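Local coordinates for protein manganese lipoxygenase (Gaeumannomyces graminis, PDB 5FX8) that oxidises linoleic and alpha-linolenic acids with molecular oxygen at a catalytic manganese, giving 11S- and 13R-hydroperoxy fatty acids, at residues A[192-197]-A[263-268]; A[237-242]-A[246-251]; A[333-336]-A[341-344]. One frame throughout, in Å; residues are numbered along the deposited sequence.

Contact 1. Residues A[192-197]-A[263-268]; sequences SKVVKK and TPLDDK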
# COMPACT_ATOMS: atom_id res chain seq x y z
N SER A 192 4.59 42.29 11.44
CA SER A 192 4.99 42.71 10.11
C SER A 192 6.49 42.95 9.99
O SER A 192 7.02 42.89 8.88
CB SER A 192 4.19 43.94 9.70
OG SER A 192 4.40 45.02 10.56
N LYS A 193 7.21 43.17 11.09
CA LYS A 193 8.66 43.27 10.98
C LYS A 193 9.27 41.92 10.64
O LYS A 193 10.24 41.84 9.88
CB LYS A 193 9.25 43.78 12.29
CG LYS A 193 9.19 45.26 12.50
CD LYS A 193 9.72 45.61 13.89
CE LYS A 193 11.06 44.91 14.18
NZ LYS A 193 11.54 45.07 15.59
N VAL A 194 8.71 40.87 11.22
CA VAL A 194 9.13 39.52 10.89
C VAL A 194 8.80 39.21 9.44
O VAL A 194 9.64 38.71 8.69
CB VAL A 194 8.47 38.51 11.85
CG1 VAL A 194 9.14 37.20 11.75
CG2 VAL A 194 8.54 39.01 13.25
N VAL A 195 7.57 39.51 9.03
CA VAL A 195 7.15 39.27 7.66
C VAL A 195 8.04 40.03 6.68
O VAL A 195 8.41 39.51 5.64
CB VAL A 195 5.67 39.62 7.47
CG1 VAL A 195 5.21 39.24 6.09
CG2 VAL A 195 4.83 38.90 8.48
N LYS A 196 8.40 41.26 7.01
CA LYS A 196 9.21 42.04 6.09
C LYS A 196 10.62 41.47 5.99
O LYS A 196 11.17 41.35 4.89
CB LYS A 196 9.25 43.50 6.52
CG LYS A 196 10.16 44.38 5.71
CD LYS A 196 9.56 44.68 4.36
CE LYS A 196 8.28 45.44 4.51
NZ LYS A 196 7.82 45.79 3.16
N LYS A 197 11.23 41.10 7.12
CA LYS A 197 12.58 40.54 7.03
C LYS A 197 12.59 39.16 6.38
O LYS A 197 13.63 38.76 5.85
CB LYS A 197 13.25 40.48 8.41
CG LYS A 197 13.50 41.84 9.01
CD LYS A 197 14.65 41.85 9.99
CE LYS A 197 14.53 40.74 10.99
NZ LYS A 197 15.87 40.36 11.50
N THR A 263 8.10 31.10 13.04
CA THR A 263 8.57 31.60 11.76
C THR A 263 9.96 31.03 11.57
O THR A 263 10.58 30.62 12.56
CB THR A 263 8.57 33.15 11.77
OG1 THR A 263 7.25 33.64 11.55
CG2 THR A 263 9.43 33.71 10.74
N PRO A 264 10.45 30.92 10.33
CA PRO A 264 11.88 30.59 10.16
C PRO A 264 12.83 31.60 10.79
O PRO A 264 14.04 31.37 10.77
CB PRO A 264 12.04 30.56 8.64
CG PRO A 264 10.71 30.24 8.13
CD PRO A 264 9.70 30.81 9.08
N LEU A 265 12.34 32.70 11.35
CA LEU A 265 13.17 33.65 12.08
C LEU A 265 13.20 33.40 13.59
O LEU A 265 13.97 34.06 14.29
CB LEU A 265 12.69 35.09 11.83
CG LEU A 265 12.85 35.58 10.40
CD1 LEU A 265 12.51 37.04 10.35
CD2 LEU A 265 14.26 35.32 9.89
N ASP A 266 12.38 32.48 14.10
CA ASP A 266 12.49 32.01 15.46
C ASP A 266 13.82 31.30 15.67
O ASP A 266 14.57 31.05 14.73
CB ASP A 266 11.37 31.01 15.79
CG ASP A 266 10.06 31.68 16.12
OD1 ASP A 266 9.29 31.96 15.19
OD2 ASP A 266 9.78 31.90 17.30
N ASP A 267 14.09 30.94 16.92
CA ASP A 267 15.24 30.11 17.19
C ASP A 267 15.17 28.84 16.35
O ASP A 267 14.10 28.37 16.00
CB ASP A 267 15.32 29.74 18.69
CG ASP A 267 15.65 30.95 19.58
OD1 ASP A 267 15.57 32.10 19.09
OD2 ASP A 267 15.95 30.75 20.78
N LYS A 268 16.34 28.31 16.03
CA LYS A 268 16.43 27.13 15.19
C LYS A 268 15.55 26.00 15.71
O LYS A 268 14.74 25.44 14.96
CB LYS A 268 17.90 26.71 15.10
CG LYS A 268 18.22 25.55 14.16
CD LYS A 268 17.90 24.18 14.82
CE LYS A 268 18.87 23.03 14.56
NZ LYS A 268 18.71 21.95 15.60

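Contact 2. Residues A[237-242]-A[246-251]; sequences LFYLDA and QFLPLA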
# COMPACT_ATOMS: atom_id res chain seq x y z
N LEU A 237 1.12 28.73 6.97
CA LEU A 237 1.04 29.75 5.94
C LEU A 237 2.27 29.63 5.06
O LEU A 237 3.40 29.59 5.56
CB LEU A 237 0.96 31.12 6.56
CG LEU A 237 0.35 32.26 5.77
CD1 LEU A 237 -1.02 31.90 5.32
CD2 LEU A 237 0.29 33.43 6.71
N PHE A 238 2.05 29.55 3.75
CA PHE A 238 3.13 29.42 2.79
C PHE A 238 3.01 30.52 1.75
O PHE A 238 1.95 31.11 1.57
CB PHE A 238 3.09 28.07 2.14
CG PHE A 238 3.14 26.95 3.10
CD1 PHE A 238 2.00 26.51 3.75
CD2 PHE A 238 4.32 26.29 3.34
CE1 PHE A 238 2.06 25.48 4.62
CE2 PHE A 238 4.38 25.26 4.21
CZ PHE A 238 3.26 24.84 4.86
N TYR A 239 4.11 30.84 1.08
CA TYR A 239 4.05 31.88 0.07
C TYR A 239 4.95 31.55 -1.10
O TYR A 239 5.90 30.79 -0.99
CB TYR A 239 4.41 33.26 0.63
CG TYR A 239 5.87 33.57 0.75
CD1 TYR A 239 6.66 32.90 1.65
CD2 TYR A 239 6.45 34.59 0.01
CE1 TYR A 239 7.98 33.20 1.79
CE2 TYR A 239 7.78 34.90 0.15
CZ TYR A 239 8.54 34.19 1.04
OH TYR A 239 9.86 34.45 1.23
N LEU A 240 4.62 32.13 -2.24
CA LEU A 240 5.46 32.04 -3.42
C LEU A 240 6.35 33.28 -3.46
O LEU A 240 5.85 34.41 -3.53
CB LEU A 240 4.59 31.92 -4.67
CG LEU A 240 5.31 31.62 -5.98
CD1 LEU A 240 6.27 30.47 -5.84
CD2 LEU A 240 4.27 31.31 -7.03
N ASP A 241 7.67 33.09 -3.39
CA ASP A 241 8.61 34.19 -3.29
C ASP A 241 9.04 34.66 -4.66
O ASP A 241 9.65 33.90 -5.42
CB ASP A 241 9.86 33.79 -2.50
CG ASP A 241 10.78 34.98 -2.19
OD1 ASP A 241 10.34 36.15 -2.18
OD2 ASP A 241 11.95 34.73 -1.94
N ALA A 242 8.76 35.93 -4.96
CA ALA A 242 9.23 36.51 -6.21
C ALA A 242 10.75 36.59 -6.27
O ALA A 242 11.31 36.57 -7.37
CB ALA A 242 8.62 37.89 -6.40
N GLN A 246 10.20 30.45 -5.57
CA GLN A 246 10.11 29.24 -4.80
C GLN A 246 8.94 29.31 -3.83
O GLN A 246 8.66 30.36 -3.25
CB GLN A 246 11.40 28.99 -4.05
CG GLN A 246 12.50 28.44 -4.92
CD GLN A 246 13.69 28.08 -4.09
OE1 GLN A 246 13.92 28.71 -3.06
NE2 GLN A 246 14.44 27.06 -4.50
N PHE A 247 8.24 28.18 -3.69
CA PHE A 247 7.16 28.01 -2.72
C PHE A 247 7.79 27.73 -1.35
O PHE A 247 8.56 26.78 -1.20
CB PHE A 247 6.27 26.86 -3.19
CG PHE A 247 5.11 26.60 -2.32
CD1 PHE A 247 3.99 27.38 -2.40
CD2 PHE A 247 5.12 25.56 -1.43
CE1 PHE A 247 2.93 27.14 -1.60
CE2 PHE A 247 4.04 25.34 -0.64
CZ PHE A 247 2.95 26.13 -0.74
N LEU A 248 7.47 28.55 -0.36
CA LEU A 248 8.25 28.56 0.87
C LEU A 248 7.37 28.65 2.11
O LEU A 248 6.23 29.11 2.06
CB LEU A 248 9.24 29.74 0.85
CG LEU A 248 10.49 29.66 -0.01
CD1 LEU A 248 11.26 30.92 0.17
CD2 LEU A 248 11.35 28.52 0.40
N PRO A 249 7.89 28.22 3.26
CA PRO A 249 7.16 28.40 4.51
C PRO A 249 7.24 29.83 5.01
O PRO A 249 8.26 30.50 4.88
CB PRO A 249 7.88 27.45 5.47
CG PRO A 249 9.24 27.39 5.00
CD PRO A 249 9.17 27.51 3.48
N LEU A 250 6.13 30.29 5.58
CA LEU A 250 6.08 31.62 6.17
C LEU A 250 5.87 31.54 7.68
O LEU A 250 6.75 31.95 8.43
CB LEU A 250 5.00 32.46 5.48
CG LEU A 250 5.18 33.98 5.59
CD1 LEU A 250 4.46 34.73 4.49
CD2 LEU A 250 4.70 34.48 6.91
N ALA A 251 4.75 31.02 8.16
CA ALA A 251 4.49 30.96 9.59
C ALA A 251 3.72 29.69 9.93
O ALA A 251 3.10 29.07 9.07
CB ALA A 251 3.72 32.19 10.06

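Contact 3. Residues A[333-336]-A[341-344]; sequences GAVL and GFWD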
# COMPACT_ATOMS: atom_id res chain seq x y z
N GLY A 333 -11.09 -2.03 11.04
CA GLY A 333 -11.85 -2.02 12.26
C GLY A 333 -11.40 -3.04 13.28
O GLY A 333 -11.55 -2.83 14.49
N ALA A 334 -10.84 -4.16 12.83
CA ALA A 334 -10.49 -5.20 13.77
C ALA A 334 -9.09 -5.06 14.35
O ALA A 334 -8.85 -5.49 15.47
CB ALA A 334 -10.63 -6.58 13.11
N VAL A 335 -8.15 -4.46 13.62
CA VAL A 335 -6.79 -4.37 14.15
C VAL A 335 -6.23 -2.98 14.13
O VAL A 335 -5.24 -2.71 14.82
CB VAL A 335 -5.83 -5.34 13.42
CG1 VAL A 335 -6.29 -6.76 13.55
CG2 VAL A 335 -5.70 -4.98 12.00
N LEU A 336 -6.78 -2.05 13.38
CA LEU A 336 -6.15 -0.74 13.28
C LEU A 336 -6.79 0.28 14.20
O LEU A 336 -6.10 0.91 15.01
CB LEU A 336 -6.19 -0.27 11.83
CG LEU A 336 -5.49 1.03 11.48
CD1 LEU A 336 -4.10 0.99 12.05
CD2 LEU A 336 -5.46 1.18 9.99
N GLY A 341 -5.42 -0.87 19.25
CA GLY A 341 -4.86 -1.36 18.02
C GLY A 341 -3.68 -0.53 17.60
O GLY A 341 -3.17 0.31 18.34
N PHE A 342 -3.27 -0.75 16.36
CA PHE A 342 -2.02 -0.19 15.88
C PHE A 342 -2.05 1.32 15.84
O PHE A 342 -1.02 1.99 16.07
CB PHE A 342 -1.72 -0.73 14.50
CG PHE A 342 -1.54 -2.18 14.47
CD1 PHE A 342 -0.59 -2.79 15.26
CD2 PHE A 342 -2.30 -2.96 13.63
CE1 PHE A 342 -0.41 -4.13 15.21
CE2 PHE A 342 -2.11 -4.31 13.59
CZ PHE A 342 -1.16 -4.89 14.40
N TRP A 343 -3.22 1.90 15.56
CA TRP A 343 -3.31 3.34 15.60
C TRP A 343 -3.04 3.84 17.01
O TRP A 343 -2.12 4.64 17.22
CB TRP A 343 -4.66 3.84 15.10
CG TRP A 343 -4.78 5.36 15.15
CD1 TRP A 343 -5.19 6.10 16.21
CD2 TRP A 343 -4.46 6.30 14.12
NE1 TRP A 343 -5.15 7.43 15.92
CE2 TRP A 343 -4.70 7.59 14.64
CE3 TRP A 343 -4.00 6.19 12.80
CZ2 TRP A 343 -4.51 8.76 13.89
CZ3 TRP A 343 -3.79 7.35 12.06
CH2 TRP A 343 -4.06 8.61 12.60
N ASP A 344 -3.79 3.32 17.99
CA ASP A 344 -3.61 3.75 19.38
C ASP A 344 -2.18 3.56 19.84
O ASP A 344 -1.62 4.43 20.50
CB ASP A 344 -4.55 2.98 20.32
CG ASP A 344 -5.95 3.54 20.35
OD1 ASP A 344 -6.14 4.74 20.02
OD2 ASP A 344 -6.88 2.79 20.72
O HOH W 1 -6.17 2.00 17.44

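Contact 1. Residues A[192-197]-A[263-268]
Leu265 reaches across to Val194 with one methyl, CD1, which lies 3.7 Å from Val194 CG1. The two side chains pass each other in opposite directions. Leu265 CD1 also sits over the helix backbone, 3.7 Å from Val194 O, and its closest approach to Lys197 is to Lys197 CB, at 4.0 Å. The side chain of Val194 makes its contacts through CG1, which stands opposite the backbone N (chi1 -166°) and is therefore the branch offered to the loop. Besides Leu265 it reaches Thr263, where its CG1 comes within 3.6 Å of Thr263 CG2. No hydrogen bond crosses the contact; it is a small apolar seam between one turn of helix 192-199 and the loop linking strand 261-262 to the long helix 268-305. That loop is folded as a type I beta turn from Thr263 to Asp266, which carries Leu265 out toward the helix. The turn has its own internal bonds: Asp266 N to Thr263 O, and a bent side-chain bond in which Thr263 N donates to Asp266 OD1, arriving on the anti side and 26° out of the carboxylate plane. The other oxygen, Asp266 OD2, is in a salt bridge with Lys508. Thr263 and Pro264 also lean on Leu198, one residue further along the same helix.

Contact 2. Residues A[237-242]-A[246-251]
Tyr239 and Leu248 lie side by side across the hairpin, their side chains pointing the same way, with Tyr239 CE1 3.8 Å from Leu248 CB. The tyrosine CG is wedged between its own backbone N and carbonyl carbon (chi1 82°), which lays the ring along the neighbouring strand instead of away from it. There Leu250 crosses it at about a right angle, bringing CD1 to 4.0 Å from Tyr239 CD1. Leu206 and Leu212 touch the same tyrosine side chain from outside the hairpin.

Phe247 reaches for Phe238 on the other face of the sheet. Its CG stands opposite the backbone N (chi1 -178°), and the extended ring sets CZ 3.5 Å from Phe238 CB. The two ring planes are nearly parallel, at 11°, but slid so far apart that they barely overlap, so the contact is between Phe247 CZ and the Phe238 CB methylene. Phe213 meets the Phe247 ring edge-to-face. Leu240 turns CD1 back onto the opposite backbone, 3.5 Å from Gln246 O.

The backbones pair antiparallel, with Tyr239 and Leu248 exchanging two hydrogen bonds and Asp241 N giving one to Gln246 O. Next to Leu237 the register slips by a residue in a classic beta bulge: Leu237 O accepts from both Leu250 N, at 2.8 Å, and Ala251 N, at 3.3 Å, while Leu237 N returns a hydrogen bond to Ala251 O. Asp241 forms a salt bridge with Arg243 and a hydrogen bond with Ser244, both in the turn. The chemistry is thus divided: main-chain hydrogen bonds fix the register, and largely buried hydrocarbon and aromatic groups fill both faces.

Contact 3. Residues A[333-336]-A[341-344]
Two backbone hydrogen bonds join Val335 and Leu336 to the start of the next helix. Phe342 N donates to Val335 O at 3.2 Å, and Trp343 N to Leu336 O at 3.1 Å. Leu336 O also takes a hydrogen bond from a water at 2.7 Å, and that same water accepts from Asp344 N, so the carbonyl serves two consecutive amides, one directly and one through solvent. Gly341, at the N-cap, brings its CA to 3.5 Å from Val335 O in a CA-H...O contact.

Among the apolar contacts, Val335 and Phe342 lie side by side, with Val335 CB 3.9 Å from Phe342 CE2. Leu336 crosses Phe342 at about a right angle; its CD1 lies 3.8 Å from Phe342 CB and also touches Trp343 CB.

Leu336 comes within about 7 Å of the manganese ligands His290 and Asn482, measured between side chains. Helix 328-336 passes into helix 342-346 through a short connection, with Trp343 packed against helices 268-305 and 351-363, while Val335 and Phe342 meet a second subunit of the same protein.

Following the chain from the N terminus, one finds that helix 192-199 supplies the first half of contact 1. Before its partner arrives, strands 235-241 and 246-253 pair in contact 2, closing a short hairpin within the five-stranded antiparallel sheet. Contact 1 then closes the wider loop around it, just after the sheet's last strand, 261-262. The two contacts touch where Pro264 packs on Leu250, so the loop after strand 261-262 meets both the helix and the hairpin. The chain next enters helix 268-305, which carries His290. Contact 3 follows in series as a local helix-to-helix joint, its centre about 41 Å from that of contact 1 and 37 Å from that of contact 2.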